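Local coordinates for putative peptide ABC-transport system periplasmic peptide-binding protein (Campylobacter jejuni, PDB 4OEV), which binds nickel, here together with oxalate, as the extracytoplasmic solute-binding protein of an ABC-type importer, at residues I100-N103 with F104-I107; S204-K208 with N209-D213; V365-A369 with G370-Y374. All blocks are in the same frame, centred on the assembly; numbering follows the deposited sequence.

Contact 1: residues I100-N103 with F104-I107; sequences IYVN and FEDI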
ATOM      1  N   ILE A 100      -9.482   3.338  -7.386  1.00 32.74           N
ATOM      2  CA  ILE A 100      -9.400   1.928  -7.776  1.00 32.87           C
ATOM      3  C   ILE A 100     -10.036   1.726  -9.160  1.00 35.39           C
ATOM      4  O   ILE A 100     -10.307   0.606  -9.566  1.00 36.31           O
ATOM      5  CB  ILE A 100     -10.084   0.997  -6.722  1.00 38.92           C
ATOM      6  CG1 ILE A 100     -11.536   1.400  -6.520  1.00 40.57           C
ATOM      7  CG2 ILE A 100      -9.342   1.074  -5.386  1.00 40.90           C
ATOM      8  CD1 ILE A 100     -12.209   0.690  -5.361  1.00 41.65           C
ATOM      9  N   TYR A 101     -10.160   2.825  -9.913  1.00 40.10           N
ATOM     10  CA  TYR A 101     -10.683   2.767 -11.283  1.00 40.26           C
ATOM     11  C   TYR A 101     -10.075   1.603 -12.117  1.00 35.79           C
ATOM     12  O   TYR A 101     -10.775   0.855 -12.787  1.00 37.55           O
ATOM     13  CB  TYR A 101     -10.455   4.122 -11.967  1.00 34.45           C
ATOM     14  CG  TYR A 101     -10.817   4.095 -13.448  1.00 39.72           C
ATOM     15  CD1 TYR A 101      -9.834   4.066 -14.442  1.00 36.74           C
ATOM     16  CD2 TYR A 101     -12.150   4.066 -13.848  1.00 42.73           C
ATOM     17  CE1 TYR A 101     -10.210   4.012 -15.815  1.00 35.38           C
ATOM     18  CE2 TYR A 101     -12.509   4.013 -15.181  1.00 40.98           C
ATOM     19  CZ  TYR A 101     -11.539   4.005 -16.156  1.00 38.53           C
ATOM     20  OH  TYR A 101     -11.930   3.931 -17.461  1.00 38.85           O
ATOM     21  N   VAL A 102      -8.758   1.433 -12.026  1.00 34.16           N
ATOM     22  CA  VAL A 102      -8.045   0.463 -12.863  1.00 33.43           C
ATOM     23  C   VAL A 102      -8.358  -0.980 -12.449  1.00 34.96           C
ATOM     24  O   VAL A 102      -8.037  -1.922 -13.183  1.00 34.84           O
ATOM     25  CB  VAL A 102      -6.488   0.721 -12.834  1.00 31.16           C
ATOM     26  CG1 VAL A 102      -6.171   2.066 -13.466  1.00 30.76           C
ATOM     27  CG2 VAL A 102      -5.976   0.640 -11.379  1.00 33.13           C
ATOM     28  N   ASN A 103      -8.992  -1.170 -11.277  1.00 34.94           N
ATOM     29  CA  ASN A 103      -9.360  -2.495 -10.826  1.00 34.42           C
ATOM     30  C   ASN A 103     -10.728  -2.876 -11.408  1.00 36.11           C
ATOM     31  O   ASN A 103     -11.135  -4.059 -11.305  1.00 38.54           O
ATOM     32  CB  ASN A 103      -9.420  -2.622  -9.291  1.00 34.23           C
ATOM     33  CG  ASN A 103      -8.049  -2.425  -8.641  1.00 36.27           C
ATOM     34  OD1 ASN A 103      -7.106  -2.042  -9.299  1.00 37.59           O
ATOM     35  ND2 ASN A 103      -7.950  -2.735  -7.363  1.00 37.13           N
ATOM     36  N   PHE A 104     -11.455  -1.877 -11.907  1.00 36.69           N
ATOM     37  CA  PHE A 104     -12.828  -2.125 -12.436  1.00 40.09           C
ATOM     38  C   PHE A 104     -13.114  -1.668 -13.853  1.00 41.38           C
ATOM     39  O   PHE A 104     -14.232  -1.892 -14.342  1.00 44.07           O
ATOM     40  CB  PHE A 104     -13.845  -1.478 -11.493  1.00 39.22           C
ATOM     41  CG  PHE A 104     -13.811  -2.065 -10.123  1.00 42.53           C
ATOM     42  CD1 PHE A 104     -12.859  -1.636  -9.196  1.00 37.66           C
ATOM     43  CD2 PHE A 104     -14.665  -3.093  -9.767  1.00 43.39           C
ATOM     44  CE1 PHE A 104     -12.787  -2.213  -7.935  1.00 42.19           C
ATOM     45  CE2 PHE A 104     -14.613  -3.661  -8.484  1.00 45.79           C
ATOM     46  CZ  PHE A 104     -13.670  -3.227  -7.573  1.00 42.62           C
ATOM     47  N   GLU A 105     -12.126  -1.068 -14.532  1.00 38.00           N
ATOM     48  CA  GLU A 105     -12.318  -0.550 -15.897  1.00 38.58           C
ATOM     49  C   GLU A 105     -12.635  -1.650 -16.883  1.00 45.27           C
ATOM     50  O   GLU A 105     -13.195  -1.413 -17.961  1.00 46.65           O
ATOM     51  CB  GLU A 105     -11.066   0.204 -16.395  1.00 37.19           C
ATOM     52  CG  GLU A 105      -9.810  -0.698 -16.431  1.00 40.30           C
ATOM     53  CD  GLU A 105      -8.565   0.043 -16.906  1.00 51.46           C
ATOM     54  OE1 GLU A 105      -8.769   1.119 -17.516  1.00 54.26           O
ATOM     55  OE2 GLU A 105      -7.406  -0.392 -16.592  1.00 49.89           O
ATOM     56  N   ASP A 106     -12.257  -2.862 -16.522  1.00 47.43           N
ATOM     57  CA  ASP A 106     -12.385  -3.984 -17.413  1.00 46.66           C
ATOM     58  C   ASP A 106     -13.763  -4.682 -17.355  1.00 47.54           C
ATOM     59  O   ASP A 106     -13.990  -5.699 -18.021  1.00 43.90           O
ATOM     60  CB  ASP A 106     -11.295  -4.968 -17.083  1.00 48.35           C
ATOM     61  CG  ASP A 106     -11.284  -6.136 -18.019  1.00 48.16           C
ATOM     62  OD1 ASP A 106     -11.424  -5.915 -19.244  1.00 48.43           O
ATOM     63  OD2 ASP A 106     -11.264  -7.273 -17.505  1.00 46.79           O
ATOM     64  N   ILE A 107     -14.688  -4.107 -16.602  1.00 46.56           N
ATOM     65  CA  ILE A 107     -16.041  -4.655 -16.499  1.00 48.42           C
ATOM     66  C   ILE A 107     -16.895  -4.134 -17.633  1.00 50.86           C
ATOM     67  O   ILE A 107     -17.047  -2.916 -17.792  1.00 52.65           O
ATOM     68  CB  ILE A 107     -16.667  -4.274 -15.179  1.00 46.88           C
ATOM     69  CG1 ILE A 107     -15.884  -4.954 -14.079  1.00 49.80           C
ATOM     70  CG2 ILE A 107     -18.192  -4.700 -15.141  1.00 46.89           C
ATOM     71  CD1 ILE A 107     -16.080  -4.331 -12.807  1.00 51.94           C
TER
HETATM   72  O   HOH W   1     -10.389   2.484 -19.219  1.00 36.49           O
HETATM   73  O   HOH W   2     -11.419  -4.389 -14.078  1.00 43.07           O
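The carbonyl oxygen of Tyr101 receives two backbone N-H groups from the residues that follow. Phe104 N lies 2.9 Å from Tyr101 O and makes the sounder bond, with an N-H...O angle of 153°. The donor stands above the carbonyl plane, not on a lone pair. Glu105 N also reaches Tyr101 O, but that bond is weak and bent. Tyr101 and Glu105 meet again through their side chains, which cross at about a right angle. Glu105 CB sits over one face of the Tyr101 ring, offset toward the rim, in a CH-pi contact 4.2 Å from the centroid. CG of Glu105 is held between its own backbone N and carbonyl carbon (chi1 60°), and the chain then runs on extended past the ring to the carboxylate. A water joins the two polar ends: it lies 2.7 Å from Tyr101 OH and donates to Glu105 OE1. The other carboxylate oxygen, OE2, forms a salt bridge with Arg429, which also bonds to Val102 O. The backbone here is a short, weakly bonded helical turn that passes into a type I beta turn from Phe104 to Ile107 and then into strand 107-114. A second water spans this junction, accepting from Asp106 N and donating weakly to Asn103 O. On the buried side, Ile100 and Phe104 lie side by side and point the same way. Ile100 CD1 packs 3.9 Å from Phe104 CE1. Ile100 O lies in the plane of the Phe104 ring at its edge, 3.4 Å from Phe104 CD1. Asn103 CB also touches Phe104 CD1, at 3.6 Å. Phe91 of helix 81-92 meets the Phe104 ring with the planes inclined at about 55°.

Contact 2: residues S204-K208 with N209-D213; sequences SAELK and NGKID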
ATOM      1  N   SER A 204       4.897   5.765  20.546  1.00 41.90           N
ATOM      2  CA  SER A 204       5.635   5.052  21.567  1.00 43.10           C
ATOM      3  C   SER A 204       5.292   5.626  22.937  1.00 43.29           C
ATOM      4  O   SER A 204       4.988   4.900  23.921  1.00 44.62           O
ATOM      5  CB  SER A 204       7.138   5.161  21.219  1.00 48.16           C
ATOM      6  OG  SER A 204       7.914   4.382  22.090  1.00 52.62           O
ATOM      7  N   ALA A 205       5.276   6.951  23.004  1.00 44.56           N
ATOM      8  CA  ALA A 205       4.994   7.650  24.263  1.00 45.05           C
ATOM      9  C   ALA A 205       3.580   7.426  24.722  1.00 44.93           C
ATOM     10  O   ALA A 205       3.299   7.426  25.921  1.00 43.93           O
ATOM     11  CB  ALA A 205       5.230   9.107  24.110  1.00 44.52           C
ATOM     12  N   GLU A 206       2.656   7.348  23.765  1.00 43.53           N
ATOM     13  CA  GLU A 206       1.266   7.186  24.126  1.00 43.73           C
ATOM     14  C   GLU A 206       0.978   5.750  24.548  1.00 43.60           C
ATOM     15  O   GLU A 206       0.076   5.498  25.362  1.00 45.94           O
ATOM     16  CB  GLU A 206       0.354   7.650  22.985  1.00 46.37           C
ATOM     17  CG  GLU A 206       0.425   9.165  22.827  1.00 48.83           C
ATOM     18  CD  GLU A 206      -0.789   9.788  22.187  1.00 51.52           C
ATOM     19  OE1 GLU A 206      -1.837   9.117  22.050  1.00 53.48           O
ATOM     20  OE2 GLU A 206      -0.698  10.979  21.834  1.00 53.18           O
ATOM     21  N   LEU A 207       1.748   4.798  24.050  1.00 40.75           N
ATOM     22  CA  LEU A 207       1.665   3.463  24.620  1.00 42.24           C
ATOM     23  C   LEU A 207       2.083   3.536  26.079  1.00 43.47           C
ATOM     24  O   LEU A 207       1.365   3.083  26.972  1.00 43.43           O
ATOM     25  CB  LEU A 207       2.556   2.475  23.869  1.00 39.83           C
ATOM     26  CG  LEU A 207       1.956   1.972  22.555  1.00 39.01           C
ATOM     27  CD1 LEU A 207       3.011   1.275  21.684  1.00 39.19           C
ATOM     28  CD2 LEU A 207       0.771   1.057  22.864  1.00 39.95           C
ATOM     29  N   LYS A 208       3.234   4.170  26.315  1.00 43.97           N
ATOM     30  CA  LYS A 208       3.795   4.242  27.660  1.00 45.58           C
ATOM     31  C   LYS A 208       2.919   4.969  28.652  1.00 47.53           C
ATOM     32  O   LYS A 208       2.786   4.520  29.785  1.00 49.90           O
ATOM     33  CB  LYS A 208       5.173   4.904  27.596  1.00 46.81           C
ATOM     34  CG  LYS A 208       6.249   3.988  27.068  1.00 46.82           C
ATOM     35  CD  LYS A 208       6.705   2.980  28.148  1.00 49.81           C
ATOM     36  CE  LYS A 208       7.828   2.080  27.608  1.00 48.89           C
ATOM     37  NZ  LYS A 208       8.439   1.153  28.611  1.00 44.61           N
ATOM     38  N   ASN A 209       2.273   6.061  28.264  1.00 49.29           N
ATOM     39  CA  ASN A 209       1.437   6.759  29.245  1.00 52.10           C
ATOM     40  C   ASN A 209      -0.055   6.347  29.190  1.00 51.89           C
ATOM     41  O   ASN A 209      -0.913   7.013  29.770  1.00 51.36           O
ATOM     42  CB  ASN A 209       1.597   8.275  29.088  1.00 54.00           C
ATOM     43  CG  ASN A 209       1.059   8.804  27.777  1.00 55.44           C
ATOM     44  OD1 ASN A 209       0.230   8.179  27.119  1.00 54.71           O
ATOM     45  ND2 ASN A 209       1.561   9.963  27.373  1.00 56.35           N
ATOM     46  N   GLY A 210      -0.342   5.248  28.494  1.00 50.80           N
ATOM     47  CA  GLY A 210      -1.671   4.651  28.483  1.00 53.34           C
ATOM     48  C   GLY A 210      -2.733   5.379  27.693  1.00 54.28           C
ATOM     49  O   GLY A 210      -3.928   5.171  27.913  1.00 52.89           O
ATOM     50  N   LYS A 211      -2.309   6.230  26.767  1.00 55.01           N
ATOM     51  CA  LYS A 211      -3.265   6.960  25.929  1.00 56.07           C
ATOM     52  C   LYS A 211      -3.785   6.127  24.748  1.00 53.23           C
ATOM     53  O   LYS A 211      -4.843   6.430  24.164  1.00 52.08           O
ATOM     54  CB  LYS A 211      -2.617   8.243  25.420  1.00 56.50           C
ATOM     55  CG  LYS A 211      -2.726   9.418  26.373  1.00 59.96           C
ATOM     56  CD  LYS A 211      -1.724  10.508  25.990  1.00 63.83           C
ATOM     57  CE  LYS A 211      -2.090  11.836  26.615  1.00 67.99           C
ATOM     58  NZ  LYS A 211      -2.954  12.546  25.624  1.00 70.82           N
ATOM     59  N   ILE A 212      -3.037   5.089  24.384  1.00 52.91           N
ATOM     60  CA  ILE A 212      -3.466   4.179  23.320  1.00 53.29           C
ATOM     61  C   ILE A 212      -3.151   2.742  23.720  1.00 52.28           C
ATOM     62  O   ILE A 212      -2.295   2.505  24.567  1.00 43.58           O
ATOM     63  CB  ILE A 212      -2.799   4.501  21.941  1.00 42.82           C
ATOM     64  CG1 ILE A 212      -1.291   4.444  22.033  1.00 42.67           C
ATOM     65  CG2 ILE A 212      -3.216   5.868  21.449  1.00 42.08           C
ATOM     66  CD1 ILE A 212      -0.565   4.689  20.628  1.00 41.40           C
ATOM     67  N   ASP A 213      -3.847   1.793  23.099  1.00 48.73           N
ATOM     68  CA  ASP A 213      -3.707   0.370  23.402  1.00 43.51           C
ATOM     69  C   ASP A 213      -2.705  -0.339  22.534  1.00 42.03           C
ATOM     70  O   ASP A 213      -2.195  -1.379  22.908  1.00 47.09           O
ATOM     71  CB  ASP A 213      -5.060  -0.365  23.231  1.00 44.45           C
ATOM     72  CG  ASP A 213      -6.033  -0.057  24.339  1.00 50.62           C
ATOM     73  OD1 ASP A 213      -5.644  -0.198  25.518  1.00 51.03           O
ATOM     74  OD2 ASP A 213      -7.206   0.281  24.028  1.00 50.39           O
TER
HETATM   75  O   HOH W   3      -0.790   1.217  26.691  1.00 38.75           O
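Glu206 and Ile212 meet with their side chains at about a right angle. Glu206 CB rests 3.7 Å from Ile212 CG1, and Glu206 OE1 lies beside Ile212 CG2. Lys211 slants across the same glutamate, with its CB 3.6 Å from Glu206 OE1. Their charged ends do not touch; the salt bridge of Glu206 OE1 is to Lys195. Leu207, the next residue on the helix, meets Ile212 obliquely, Leu207 CD2 to Ile212 CG1 at 4.1 Å. A Schellman motif ends helix 200-208 here and brings Lys211 and Ile212 back beside Glu206. Lys211 N bonds to Glu206 O at 2.9 Å, in the carbonyl plane, and Gly210 N bonds to Leu207 O. Gly210 is the C-prime residue, with positive phi (73°). Ile212 N is a second donor to Glu206 O, from above its plane. Asn209 adds an Asx turn: with chi1 at 66°, its OD1 comes within 3.2 Å of Lys211 N and accepts from it. A water donates to both Leu207 O and Ile212 O. Beyond the turn, Ile212 packs on strand 6-11, while Leu207 packs on Phe225 of helix 223-226 and Val465 of strand 454-467.

Contact 3: residues V365-A369 with G370-Y374; sequences VAKPA and GSFDY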
ATOM      1  N   VAL A 365      16.683  16.249   2.426  1.00 36.98           N
ATOM      2  CA  VAL A 365      15.647  17.189   2.811  1.00 35.63           C
ATOM      3  C   VAL A 365      14.528  16.411   3.522  1.00 33.09           C
ATOM      4  O   VAL A 365      13.823  15.647   2.905  1.00 36.48           O
ATOM      5  CB  VAL A 365      15.095  17.948   1.576  1.00 40.65           C
ATOM      6  CG1 VAL A 365      14.050  18.986   2.012  1.00 39.69           C
ATOM      7  CG2 VAL A 365      16.279  18.577   0.743  1.00 30.20           C
ATOM      8  N   ALA A 366      14.371  16.630   4.820  1.00 34.43           N
ATOM      9  CA  ALA A 366      13.384  15.851   5.599  1.00 36.88           C
ATOM     10  C   ALA A 366      12.251  16.788   5.987  1.00 37.69           C
ATOM     11  O   ALA A 366      12.505  17.795   6.639  1.00 37.16           O
ATOM     12  CB  ALA A 366      14.070  15.220   6.848  1.00 30.73           C
ATOM     13  N   LYS A 367      11.030  16.496   5.528  1.00 41.57           N
ATOM     14  CA  LYS A 367       9.840  17.312   5.834  1.00 43.23           C
ATOM     15  C   LYS A 367       8.679  16.354   6.189  1.00 36.98           C
ATOM     16  O   LYS A 367       8.711  15.189   5.804  1.00 35.05           O
ATOM     17  CB  LYS A 367       9.458  18.192   4.633  1.00 45.27           C
ATOM     18  CG  LYS A 367      10.536  19.207   4.189  1.00 46.66           C
ATOM     19  CD  LYS A 367      10.705  20.357   5.158  1.00 51.09           C
ATOM     20  CE  LYS A 367      11.820  21.299   4.722  1.00 53.77           C
ATOM     21  NZ  LYS A 367      12.171  22.298   5.787  1.00 54.67           N
ATOM     22  N   PRO A 368       7.651  16.840   6.902  1.00 37.20           N
ATOM     23  CA  PRO A 368       6.550  15.959   7.352  1.00 37.78           C
ATOM     24  C   PRO A 368       5.760  15.357   6.200  1.00 38.31           C
ATOM     25  O   PRO A 368       5.433  16.097   5.282  1.00 38.93           O
ATOM     26  CB  PRO A 368       5.648  16.903   8.156  1.00 41.45           C
ATOM     27  CG  PRO A 368       6.519  18.029   8.541  1.00 42.31           C
ATOM     28  CD  PRO A 368       7.482  18.211   7.398  1.00 38.02           C
ATOM     29  N   ALA A 369       5.452  14.059   6.259  1.00 38.42           N
ATOM     30  CA  ALA A 369       4.586  13.399   5.279  1.00 39.24           C
ATOM     31  C   ALA A 369       3.389  14.277   4.992  1.00 36.42           C
ATOM     32  O   ALA A 369       2.893  14.944   5.889  1.00 37.19           O
ATOM     33  CB  ALA A 369       4.117  12.020   5.789  1.00 37.29           C
ATOM     34  N   GLY A 370       2.991  14.355   3.728  1.00 35.06           N
ATOM     35  CA  GLY A 370       1.807  15.132   3.369  1.00 37.78           C
ATOM     36  C   GLY A 370       2.029  16.642   3.270  1.00 39.23           C
ATOM     37  O   GLY A 370       1.114  17.398   2.939  1.00 41.86           O
ATOM     38  N   SER A 371       3.243  17.110   3.520  1.00 36.68           N
ATOM     39  CA  SER A 371       3.456  18.569   3.489  1.00 36.79           C
ATOM     40  C   SER A 371       4.119  19.064   2.175  1.00 41.60           C
ATOM     41  O   SER A 371       4.243  20.276   1.970  1.00 41.19           O
ATOM     42  CB  SER A 371       4.289  19.021   4.692  1.00 41.06           C
ATOM     43  OG  SER A 371       5.648  18.652   4.550  1.00 41.25           O
ATOM     44  N   PHE A 372       4.515  18.135   1.303  1.00 39.39           N
ATOM     45  CA  PHE A 372       5.131  18.461   0.011  1.00 38.78           C
ATOM     46  C   PHE A 372       4.702  17.419  -1.004  1.00 38.29           C
ATOM     47  O   PHE A 372       4.240  16.327  -0.653  1.00 38.03           O
ATOM     48  CB  PHE A 372       6.689  18.546   0.102  1.00 34.88           C
ATOM     49  CG  PHE A 372       7.356  17.258   0.527  1.00 35.58           C
ATOM     50  CD1 PHE A 372       7.445  16.910   1.873  1.00 36.85           C
ATOM     51  CD2 PHE A 372       7.889  16.386  -0.413  1.00 31.94           C
ATOM     52  CE1 PHE A 372       8.053  15.712   2.275  1.00 33.19           C
ATOM     53  CE2 PHE A 372       8.497  15.176  -0.019  1.00 30.30           C
ATOM     54  CZ  PHE A 372       8.576  14.842   1.331  1.00 31.16           C
ATOM     55  N   ASP A 373       4.859  17.767  -2.274  1.00 37.23           N
ATOM     56  CA  ASP A 373       4.427  16.913  -3.384  1.00 34.77           C
ATOM     57  C   ASP A 373       5.542  15.938  -3.736  1.00 35.12           C
ATOM     58  O   ASP A 373       6.602  16.343  -4.238  1.00 36.34           O
ATOM     59  CB  ASP A 373       4.046  17.795  -4.587  1.00 33.94           C
ATOM     60  CG  ASP A 373       3.451  17.015  -5.735  1.00 33.44           C
ATOM     61  OD1 ASP A 373       3.712  15.830  -5.863  1.00 32.14           O
ATOM     62  OD2 ASP A 373       2.766  17.607  -6.562  1.00 37.13           O
ATOM     63  N   TYR A 374       5.297  14.659  -3.480  1.00 29.78           N
ATOM     64  CA  TYR A 374       6.313  13.641  -3.646  1.00 30.37           C
ATOM     65  C   TYR A 374       6.754  13.446  -5.102  1.00 32.12           C
ATOM     66  O   TYR A 374       7.793  12.850  -5.343  1.00 34.82           O
ATOM     67  CB  TYR A 374       5.838  12.298  -3.099  1.00 28.84           C
ATOM     68  CG  TYR A 374       5.351  12.302  -1.651  1.00 33.35           C
ATOM     69  CD1 TYR A 374       4.449  11.326  -1.204  1.00 32.61           C
ATOM     70  CD2 TYR A 374       5.768  13.278  -0.748  1.00 34.17           C
ATOM     71  CE1 TYR A 374       3.974  11.333   0.108  1.00 33.82           C
ATOM     72  CE2 TYR A 374       5.307  13.298   0.539  1.00 33.60           C
ATOM     73  CZ  TYR A 374       4.413  12.309   0.982  1.00 36.33           C
ATOM     74  OH  TYR A 374       3.953  12.328   2.305  1.00 38.98           O
TER
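Pro368 O accepts two bonds from one residue, Ser371. Ser371 OG donates to Pro368 O at 2.7 Å, lying in the carbonyl plane and on a lone pair. Ser371 N donates to the same Pro368 O at 3.0 Å, tilted 25° from that plane. The hydroxyl can do this because OG is turned in between the serine's backbone N and carbonyl carbon (chi1 74°). In that position Ser371 OG also touches the proline ring, 3.4 Å from Pro368 CD. A third bond holds the next peptide: Gly370 N donates to Tyr374 OH at 2.7 Å. The tyrosine thus reaches back to the turn from four residues on. Tyr374 OH packs against Ala369, 3.2 Å from Ala369 CA, which lies near the plane of the ring at its edge. Further out, Phe372 turns back toward the strand. Phe372 CD1 is 3.6 Å from Lys367 CB, and Lys367 O lies in the plane of the ring at its edge. One face of the Phe372 ring is met by Tyr374 CE2, offset toward the rim. Trp336 of strand 329-338 also meets the Phe372 ring. Tyr374 stacks on Phe380 and touches Met338, two residues of the oxalate pocket. The backbone from Pro368 to Ser371 is a type II beta turn, with Gly370 in the positive-phi third position (phi 80°). It follows the edge strand 361-367 and starts the loop to strand 379-384, which leads into the oxalate pocket.

The three contacts are separate local turns, met in series along the chain, and none touches another. Contacts 1 and 2 lie on opposite sides of the chain's centre, with their own centres 41 Å apart. Contact 3 is about 17 Å from contact 1 and about 16 Å from contact 2, measured between nearest atoms. It is also the one closest to the bound ligand: the side chain of Tyr374 is about 4 Å from the oxalate, against about 14 Å for Ile100 of contact 1. The oxalate shares its pocket with nickel-site residues His26, His480 and His481. Contact 2 lies away from that site.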